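Local coordinates for glutathione S-transferase omega-like 2 (Saccharomyces cerevisiae, PDB 5LKB), which acts as a glutathione-dependent thiol transferase and reduces dehydroascorbate and dimethylarsinic acid, using a single cysteine as nucleophile, at residues 15-27 / 169-181. Numbering follows the deposited sequence. Where two conformers were deposited one is given.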
ATOM      1  N   ARG A  15     -12.553 -15.064  13.835  1.00 20.64           N
ATOM      2  CA  ARG A  15     -13.784 -15.113  13.065  1.00 20.57           C
ATOM      3  C   ARG A  15     -14.782 -16.017  13.803  1.00 21.81           C
ATOM      4  O   ARG A  15     -14.425 -17.115  14.233  1.00 22.33           O
ATOM      5  CB  ARG A  15     -13.507 -15.641  11.661  1.00 20.18           C
ATOM      6  CG  ARG A  15     -14.714 -15.748  10.766  1.00 20.02           C
ATOM      7  CD  ARG A  15     -14.361 -16.112   9.340  1.00 19.58           C
ATOM      8  NE  ARG A  15     -13.516 -15.087   8.734  1.00 20.02           N
ATOM      9  CZ  ARG A  15     -13.941 -13.975   8.195  1.00 18.83           C
ATOM     10  NH1 ARG A  15     -15.232 -13.672   8.161  1.00 19.41           N
ATOM     11  NH2 ARG A  15     -13.023 -13.112   7.710  1.00 18.11           N
ATOM     12  N   GLN A  16     -16.016 -15.537  13.918  1.00 20.55           N
ATOM     13  CA  GLN A  16     -17.084 -16.332  14.538  1.00 21.47           C
ATOM     14  C   GLN A  16     -17.463 -17.520  13.666  1.00 24.50           C
ATOM     15  O   GLN A  16     -17.393 -17.479  12.437  1.00 21.37           O
ATOM     16  CB  GLN A  16     -18.304 -15.448  14.737  1.00 19.33           C
ATOM     17  CG  GLN A  16     -19.130 -15.109  13.468  1.00 27.92           C
ATOM     18  CD  GLN A  16     -20.320 -14.178  13.748  1.00 32.49           C
ATOM     19  OE1 GLN A  16     -20.315 -13.411  14.729  1.00 29.20           O
ATOM     20  NE2 GLN A  16     -21.348 -14.237  12.883  1.00 31.37           N
ATOM     21  N   VAL A  17     -17.927 -18.597  14.306  1.00 21.00           N
ATOM     22  CA  VAL A  17     -18.464 -19.734  13.582  1.00 22.14           C
ATOM     23  C   VAL A  17     -19.870 -19.368  13.130  1.00 19.33           C
ATOM     24  O   VAL A  17     -20.676 -18.814  13.899  1.00 25.77           O
ATOM     25  CB  VAL A  17     -18.459 -20.971  14.499  1.00 24.20           C
ATOM     26  CG1 VAL A  17     -19.182 -22.113  13.853  1.00 28.26           C
ATOM     27  CG2 VAL A  17     -17.015 -21.421  14.813  1.00 31.07           C
ATOM     28  N   SER A  18     -20.174 -19.667  11.865  1.00 17.71           N
ATOM     29  CA  SER A  18     -21.509 -19.409  11.349  0.60 20.33           C
ATOM     30  C   SER A  18     -22.529 -20.352  11.982  1.00 19.40           C
ATOM     31  O   SER A  18     -22.278 -21.550  12.147  1.00 24.53           O
ATOM     32  CB  SER A  18     -21.539 -19.661   9.861  0.60 21.12           C
ATOM     33  OG  SER A  18     -20.608 -18.825   9.218  0.60 24.43           O
ATOM     34  N   SER A  19     -23.708 -19.795  12.250  1.00 19.78           N
ATOM     35  CA  SER A  19     -24.734 -20.464  13.029  1.00 21.96           C
ATOM     36  C   SER A  19     -25.738 -21.230  12.201  1.00 22.61           C
ATOM     37  O   SER A  19     -26.357 -22.143  12.750  1.00 23.37           O
ATOM     38  CB  SER A  19     -25.535 -19.445  13.825  1.00 18.79           C
ATOM     39  OG  SER A  19     -24.647 -18.686  14.591  1.00 29.43           O
ATOM     40  N   PHE A  20     -25.937 -20.936  10.922  1.00 20.77           N
ATOM     41  CA  PHE A  20     -26.994 -21.561  10.129  1.00 15.96           C
ATOM     42  C   PHE A  20     -26.321 -22.515   9.155  1.00 19.18           C
ATOM     43  O   PHE A  20     -25.631 -22.091   8.221  1.00 17.36           O
ATOM     44  CB  PHE A  20     -27.878 -20.546   9.417  1.00 21.70           C
ATOM     45  CG  PHE A  20     -28.588 -19.621  10.346  1.00 18.73           C
ATOM     46  CD1 PHE A  20     -27.986 -18.446  10.757  1.00 21.94           C
ATOM     47  CD2 PHE A  20     -29.845 -19.942  10.846  1.00 26.22           C
ATOM     48  CE1 PHE A  20     -28.635 -17.578  11.619  1.00 23.96           C
ATOM     49  CE2 PHE A  20     -30.487 -19.098  11.734  1.00 24.61           C
ATOM     50  CZ  PHE A  20     -29.871 -17.904  12.123  1.00 27.32           C
ATOM     51  N   ARG A  21     -26.557 -23.805   9.314  1.00 17.07           N
ATOM     52  CA  ARG A  21     -25.746 -24.806   8.668  1.00 15.09           C
ATOM     53  C   ARG A  21     -26.575 -25.918   8.031  1.00 14.61           C
ATOM     54  O   ARG A  21     -26.033 -26.987   7.718  1.00 17.11           O
ATOM     55  CB  ARG A  21     -24.790 -25.393   9.706  1.00 18.03           C
ATOM     56  CG  ARG A  21     -23.988 -24.296  10.450  1.00 15.69           C
ATOM     57  CD  ARG A  21     -23.015 -23.442   9.560  1.00 17.27           C
ATOM     58  NE  ARG A  21     -21.916 -24.288   9.078  1.00 20.95           N
ATOM     59  CZ  ARG A  21     -20.722 -24.416   9.664  1.00 19.61           C
ATOM     60  NH1 ARG A  21     -20.437 -23.755  10.777  1.00 25.07           N
ATOM     61  NH2 ARG A  21     -19.820 -25.247   9.186  1.00 24.00           N
ATOM     62  N   GLU A  22     -27.811 -25.606   7.705  1.00 18.42           N
ATOM     63  CA  GLU A  22     -28.702 -26.600   7.101  1.00 20.29           C
ATOM     64  C   GLU A  22     -28.493 -26.727   5.598  1.00 20.77           C
ATOM     65  O   GLU A  22     -27.698 -25.995   4.973  1.00 19.67           O
ATOM     66  CB  GLU A  22     -30.156 -26.344   7.485  1.00 20.01           C
ATOM     67  CG  GLU A  22     -30.498 -27.049   8.860  1.00 18.94           C
ATOM     68  CD  GLU A  22     -30.944 -28.490   8.699  1.00 22.38           C
ATOM     69  OE1 GLU A  22     -30.874 -28.994   7.568  1.00 18.52           O
ATOM     70  OE2 GLU A  22     -31.333 -29.079   9.757  1.00 21.46           O
ATOM     71  N   THR A  23     -29.174 -27.686   4.991  1.00 18.17           N
ATOM     72  CA  THR A  23     -29.031 -27.977   3.575  0.54 20.63           C
ATOM     73  C   THR A  23     -30.407 -28.039   2.935  1.00 20.55           C
ATOM     74  O   THR A  23     -31.424 -27.869   3.603  1.00 19.77           O
ATOM     75  CB  THR A  23     -28.220 -29.251   3.328  0.54 21.74           C
ATOM     76  OG1 THR A  23     -27.843 -29.291   1.945  0.54 21.46           O
ATOM     77  CG2 THR A  23     -29.021 -30.534   3.723  0.54 25.19           C
ATOM     78  N   ILE A  24     -30.396 -28.182   1.620  1.00 22.49           N
ATOM     79  CA  ILE A  24     -31.593 -28.253   0.784  1.00 23.57           C
ATOM     80  C   ILE A  24     -31.498 -29.551  -0.000  1.00 20.34           C
ATOM     81  O   ILE A  24     -30.467 -29.831  -0.620  1.00 23.11           O
ATOM     82  CB  ILE A  24     -31.673 -27.058  -0.190  1.00 21.65           C
ATOM     83  CG1 ILE A  24     -31.726 -25.738   0.553  1.00 21.77           C
ATOM     84  CG2 ILE A  24     -32.912 -27.217  -1.130  1.00 19.17           C
ATOM     85  CD1 ILE A  24     -31.660 -24.566  -0.366  1.00 19.51           C
ATOM     86  N   SER A  25     -32.551 -30.401   0.062  1.00 21.52           N
ATOM     87  CA  SER A  25     -32.489 -31.644  -0.711  1.00 25.92           C
ATOM     88  C   SER A  25     -33.899 -32.188  -0.864  1.00 22.35           C
ATOM     89  O   SER A  25     -34.814 -31.765  -0.163  1.00 22.87           O
ATOM     90  CB  SER A  25     -31.586 -32.722  -0.077  1.00 30.25           C
ATOM     91  OG  SER A  25     -32.131 -33.205   1.156  1.00 28.55           O
ATOM     92  N   LYS A  26     -34.043 -33.127  -1.799  1.00 31.31           N
ATOM     93  CA  LYS A  26     -35.343 -33.742  -2.066  1.00 30.14           C
ATOM     94  C   LYS A  26     -35.852 -34.535  -0.856  1.00 31.05           C
ATOM     95  O   LYS A  26     -37.058 -34.511  -0.538  1.00 31.37           O
ATOM     96  CB  LYS A  26     -35.243 -34.628  -3.319  1.00 32.85           C
ATOM     97  N   GLN A  27     -34.938 -35.190  -0.128  1.00 28.45           N
ATOM     98  CA  GLN A  27     -35.312 -35.968   1.061  1.00 35.13           C
ATOM     99  C   GLN A  27     -35.498 -35.111   2.315  1.00 33.10           C
ATOM    100  O   GLN A  27     -35.975 -35.622   3.340  1.00 34.01           O
ATOM    101  CB  GLN A  27     -34.237 -37.035   1.332  1.00 35.58           C
ATOM    102  CG  GLN A  27     -32.963 -36.421   1.916  1.00 46.82           C
ATOM    103  CD  GLN A  27     -31.696 -37.087   1.424  1.00 53.46           C
ATOM    104  OE1 GLN A  27     -30.984 -37.745   2.195  1.00 56.91           O
ATOM    105  NE2 GLN A  27     -31.403 -36.914   0.127  1.00 58.66           N
ATOM    106  N   ILE A 169     -33.248 -18.523   7.707  1.00 22.44           N
ATOM    107  CA  ILE A 169     -31.959 -18.683   7.065  1.00 20.70           C
ATOM    108  C   ILE A 169     -31.639 -20.164   6.988  1.00 21.48           C
ATOM    109  O   ILE A 169     -31.511 -20.832   8.027  1.00 22.01           O
ATOM    110  CB  ILE A 169     -30.899 -17.932   7.867  1.00 21.56           C
ATOM    111  CG1 ILE A 169     -31.272 -16.466   7.937  1.00 20.88           C
ATOM    112  CG2 ILE A 169     -29.515 -18.168   7.283  1.00 22.86           C
ATOM    113  CD1 ILE A 169     -30.226 -15.638   8.631  1.00 21.47           C
ATOM    114  N   VAL A 170     -31.507 -20.675   5.766  1.00 20.65           N
ATOM    115  CA  VAL A 170     -31.114 -22.067   5.553  1.00 18.49           C
ATOM    116  C   VAL A 170     -29.672 -22.250   5.962  1.00 21.06           C
ATOM    117  O   VAL A 170     -29.314 -23.128   6.753  1.00 18.88           O
ATOM    118  CB  VAL A 170     -31.350 -22.504   4.088  1.00 19.08           C
ATOM    119  CG1 VAL A 170     -30.802 -23.937   3.830  1.00 21.46           C
ATOM    120  CG2 VAL A 170     -32.856 -22.370   3.708  1.00 20.07           C
ATOM    121  N   ASN A 171     -28.803 -21.378   5.443  1.00 18.23           N
ATOM    122  CA  ASN A 171     -27.374 -21.574   5.603  1.00 17.79           C
ATOM    123  C   ASN A 171     -26.737 -20.204   5.407  1.00 15.93           C
ATOM    124  O   ASN A 171     -27.091 -19.500   4.449  1.00 18.12           O
ATOM    125  CB  ASN A 171     -26.836 -22.570   4.616  1.00 15.32           C
ATOM    126  CG  ASN A 171     -25.486 -23.084   4.959  1.00 17.91           C
ATOM    127  OD1 ASN A 171     -24.507 -22.309   4.916  1.00 16.14           O
ATOM    128  ND2 ASN A 171     -25.347 -24.374   5.247  1.00 16.14           N
ATOM    129  N   ASN A 172     -25.820 -19.821   6.322  1.00 15.80           N
ATOM    130  CA  ASN A 172     -25.025 -18.597   6.186  1.00 16.36           C
ATOM    131  C   ASN A 172     -23.537 -18.898   6.230  1.00 16.44           C
ATOM    132  O   ASN A 172     -22.725 -17.998   6.528  1.00 15.77           O
ATOM    133  CB  ASN A 172     -25.473 -17.521   7.163  1.00 15.64           C
ATOM    134  CG  ASN A 172     -25.022 -17.782   8.567  1.00 17.70           C
ATOM    135  OD1 ASN A 172     -24.735 -18.962   8.923  1.00 17.59           O
ATOM    136  ND2 ASN A 172     -24.950 -16.701   9.399  1.00 18.88           N
ATOM    137  N   GLU A 173     -23.133 -20.075   5.811  1.00 16.43           N
ATOM    138  CA  GLU A 173     -21.730 -20.469   5.696  1.00 15.10           C
ATOM    139  C   GLU A 173     -21.394 -20.589   4.221  1.00 15.96           C
ATOM    140  O   GLU A 173     -21.821 -21.506   3.540  1.00 17.84           O
ATOM    141  CB  GLU A 173     -21.484 -21.755   6.499  1.00 17.24           C
ATOM    142  CG  GLU A 173     -20.157 -22.402   6.297  1.00 16.71           C
ATOM    143  CD  GLU A 173     -19.011 -21.382   6.461  1.00 19.41           C
ATOM    144  OE1 GLU A 173     -18.985 -20.665   7.494  1.00 20.34           O
ATOM    145  OE2 GLU A 173     -18.136 -21.309   5.565  1.00 22.20           O
ATOM    146  N   SER A 174     -20.511 -19.702   3.723  1.00 14.67           N
ATOM    147  CA  SER A 174     -20.287 -19.684   2.281  1.00 14.93           C
ATOM    148  C   SER A 174     -19.734 -21.020   1.772  1.00 16.03           C
ATOM    149  O   SER A 174     -19.977 -21.392   0.620  1.00 16.66           O
ATOM    150  CB  SER A 174     -19.351 -18.508   1.881  1.00 15.94           C
ATOM    151  OG  SER A 174     -18.008 -18.711   2.351  1.00 15.84           O
ATOM    152  N   SER A 175     -18.932 -21.729   2.581  1.00 16.39           N
ATOM    153  CA  SER A 175     -18.302 -22.948   2.105  1.00 15.65           C
ATOM    154  C   SER A 175     -19.360 -24.029   1.894  1.00 14.51           C
ATOM    155  O   SER A 175     -19.124 -24.934   1.082  1.00 18.17           O
ATOM    156  CB  SER A 175     -17.251 -23.446   3.103  1.00 22.79           C
ATOM    157  OG  SER A 175     -17.816 -23.827   4.357  1.00 22.22           O
ATOM    158  N   GLU A 176     -20.496 -23.920   2.614  1.00 16.98           N
ATOM    159  CA  GLU A 176     -21.569 -24.925   2.508  1.00 15.74           C
ATOM    160  C   GLU A 176     -22.569 -24.470   1.462  1.00 18.60           C
ATOM    161  O   GLU A 176     -23.093 -25.289   0.705  1.00 16.94           O
ATOM    162  CB  GLU A 176     -22.238 -25.119   3.859  1.00 18.06           C
ATOM    163  CG  GLU A 176     -21.322 -25.915   4.807  1.00 20.32           C
ATOM    164  CD  GLU A 176     -21.787 -25.937   6.258  1.00 22.34           C
ATOM    165  OE1 GLU A 176     -22.774 -25.278   6.632  1.00 19.07           O
ATOM    166  OE2 GLU A 176     -21.131 -26.610   7.082  1.00 26.98           O
ATOM    167  N   ILE A 177     -22.868 -23.166   1.412  1.00 17.40           N
ATOM    168  CA  ILE A 177     -23.769 -22.691   0.344  1.00 16.16           C
ATOM    169  C   ILE A 177     -23.253 -23.116  -1.026  1.00 17.85           C
ATOM    170  O   ILE A 177     -24.022 -23.550  -1.886  1.00 16.73           O
ATOM    171  CB  ILE A 177     -23.993 -21.167   0.444  1.00 14.26           C
ATOM    172  CG1 ILE A 177     -24.748 -20.792   1.718  1.00 17.06           C
ATOM    173  CG2 ILE A 177     -24.697 -20.601  -0.810  1.00 16.07           C
ATOM    174  CD1 ILE A 177     -24.658 -19.273   2.068  1.00 16.44           C
ATOM    175  N   ILE A 178     -21.944 -23.009  -1.280  1.00 16.36           N
ATOM    176  CA  ILE A 178     -21.455 -23.395  -2.599  1.00 16.51           C
ATOM    177  C   ILE A 178     -21.547 -24.911  -2.848  1.00 17.23           C
ATOM    178  O   ILE A 178     -21.624 -25.343  -4.003  1.00 16.82           O
ATOM    179  CB  ILE A 178     -20.041 -22.791  -2.839  1.00 18.17           C
ATOM    180  CG1 ILE A 178     -19.012 -23.392  -1.871  1.00 17.55           C
ATOM    181  CG2 ILE A 178     -20.137 -21.285  -2.836  1.00 17.43           C
ATOM    182  CD1 ILE A 178     -17.596 -22.729  -2.030  1.00 16.29           C
ATOM    183  N   ARG A 179     -21.542 -25.712  -1.781  1.00 17.20           N
ATOM    184  CA  ARG A 179     -21.786 -27.140  -1.931  1.00 18.30           C
ATOM    185  C   ARG A 179     -23.253 -27.373  -2.245  1.00 17.73           C
ATOM    186  O   ARG A 179     -23.589 -28.187  -3.120  1.00 17.79           O
ATOM    187  CB  ARG A 179     -21.360 -27.855  -0.646  1.00 19.10           C
ATOM    188  CG  ARG A 179     -19.849 -27.998  -0.444  1.00 20.38           C
ATOM    189  CD  ARG A 179     -19.159 -28.814  -1.534  1.00 21.07           C
ATOM    190  NE  ARG A 179     -17.687 -28.693  -1.502  1.00 22.02           N
ATOM    191  CZ  ARG A 179     -16.865 -29.434  -0.788  1.00 21.63           C
ATOM    192  NH1 ARG A 179     -17.354 -30.425  -0.010  1.00 28.88           N
ATOM    193  NH2 ARG A 179     -15.552 -29.232  -0.851  1.00 22.92           N
ATOM    194  N   ILE A 180     -24.144 -26.634  -1.585  1.00 16.83           N
ATOM    195  CA  ILE A 180     -25.574 -26.771  -1.922  1.00 17.92           C
ATOM    196  C   ILE A 180     -25.808 -26.447  -3.390  1.00 18.09           C
ATOM    197  O   ILE A 180     -26.478 -27.201  -4.125  1.00 17.95           O
ATOM    198  CB  ILE A 180     -26.427 -25.912  -0.985  1.00 15.96           C
ATOM    199  CG1 ILE A 180     -26.297 -26.357   0.467  1.00 18.40           C
ATOM    200  CG2 ILE A 180     -27.932 -25.925  -1.393  1.00 20.09           C
ATOM    201  CD1 ILE A 180     -26.980 -25.406   1.491  1.00 20.12           C
ATOM    202  N   LEU A 181     -25.271 -25.306  -3.859  1.00 18.02           N
ATOM    203  CA  LEU A 181     -25.496 -24.907  -5.239  1.00 14.54           C
ATOM    204  C   LEU A 181     -24.928 -25.910  -6.181  1.00 16.61           C
ATOM    205  O   LEU A 181     -25.485 -26.110  -7.242  1.00 20.29           O
ATOM    206  CB  LEU A 181     -24.821 -23.540  -5.462  1.00 16.45           C
ATOM    207  CG  LEU A 181     -25.431 -22.398  -4.650  1.00 16.26           C
ATOM    208  CD1 LEU A 181     -24.613 -21.149  -4.815  1.00 18.65           C
ATOM    209  CD2 LEU A 181     -26.892 -22.058  -4.960  1.00 18.17           C
TER
HETATM  210  O   HOH W   1     -18.255 -21.221  10.168  1.00 29.87           O
HETATM  211  O   HOH W   2     -23.703 -16.850  12.011  1.00 19.75           O
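S18 opens the contact by giving its short hydroxyl to E173 OE1 (OG to OE1 3.0 Å), while water 1 joins the backbone N of S18 to the same carboxylate oxygen. The other oxygen, OE2, accepts from both N and OG of S175, so E173 serves as N-cap of helix 174-182. F20 pairs twice with N172: its N reaches OD1 from above the amide plane, and its O receives N172 N at 3.0 Å. N172 ND2 bonds Y145 OH, which helps fix the amide's rotation. The phenyl ring lays one face over I169, whose branched CB sits 3.9 Å from the ring centroid in a CH-pi contact, and turns an edge to the nearly perpendicular N172 amide. R21 starts out away from the helix, but bends at chi2 and chi3 (-64° and -68°) bring its guanidinium back over E173 CG. Arginine's paired nitrogens suit a carboxylate: a side-on salt bridge joins NE to E176 OE1 (2.8 Å) and NH2 to OE2, both from above the carboxylate plane; NH1 ties back to S18 O. An asparagine amide can donate and accept at once: N171 ND2 reaches E176 OE1 from the opposite face and a lone pair of E22 O almost straight (2.9 Å, 169°), while OD1 closes an Asx turn onto E173 N. E22 N bonds V170 O; beyond, T23 lies against I180, and apolar I24 packs with buried I180 and V170. The N-terminal loop thus borders edge strand 168-171 of the thioredoxin-like domain through a single R21-N171 bridge and packs on the helix whose start carries glutathione-binding E173 and S174.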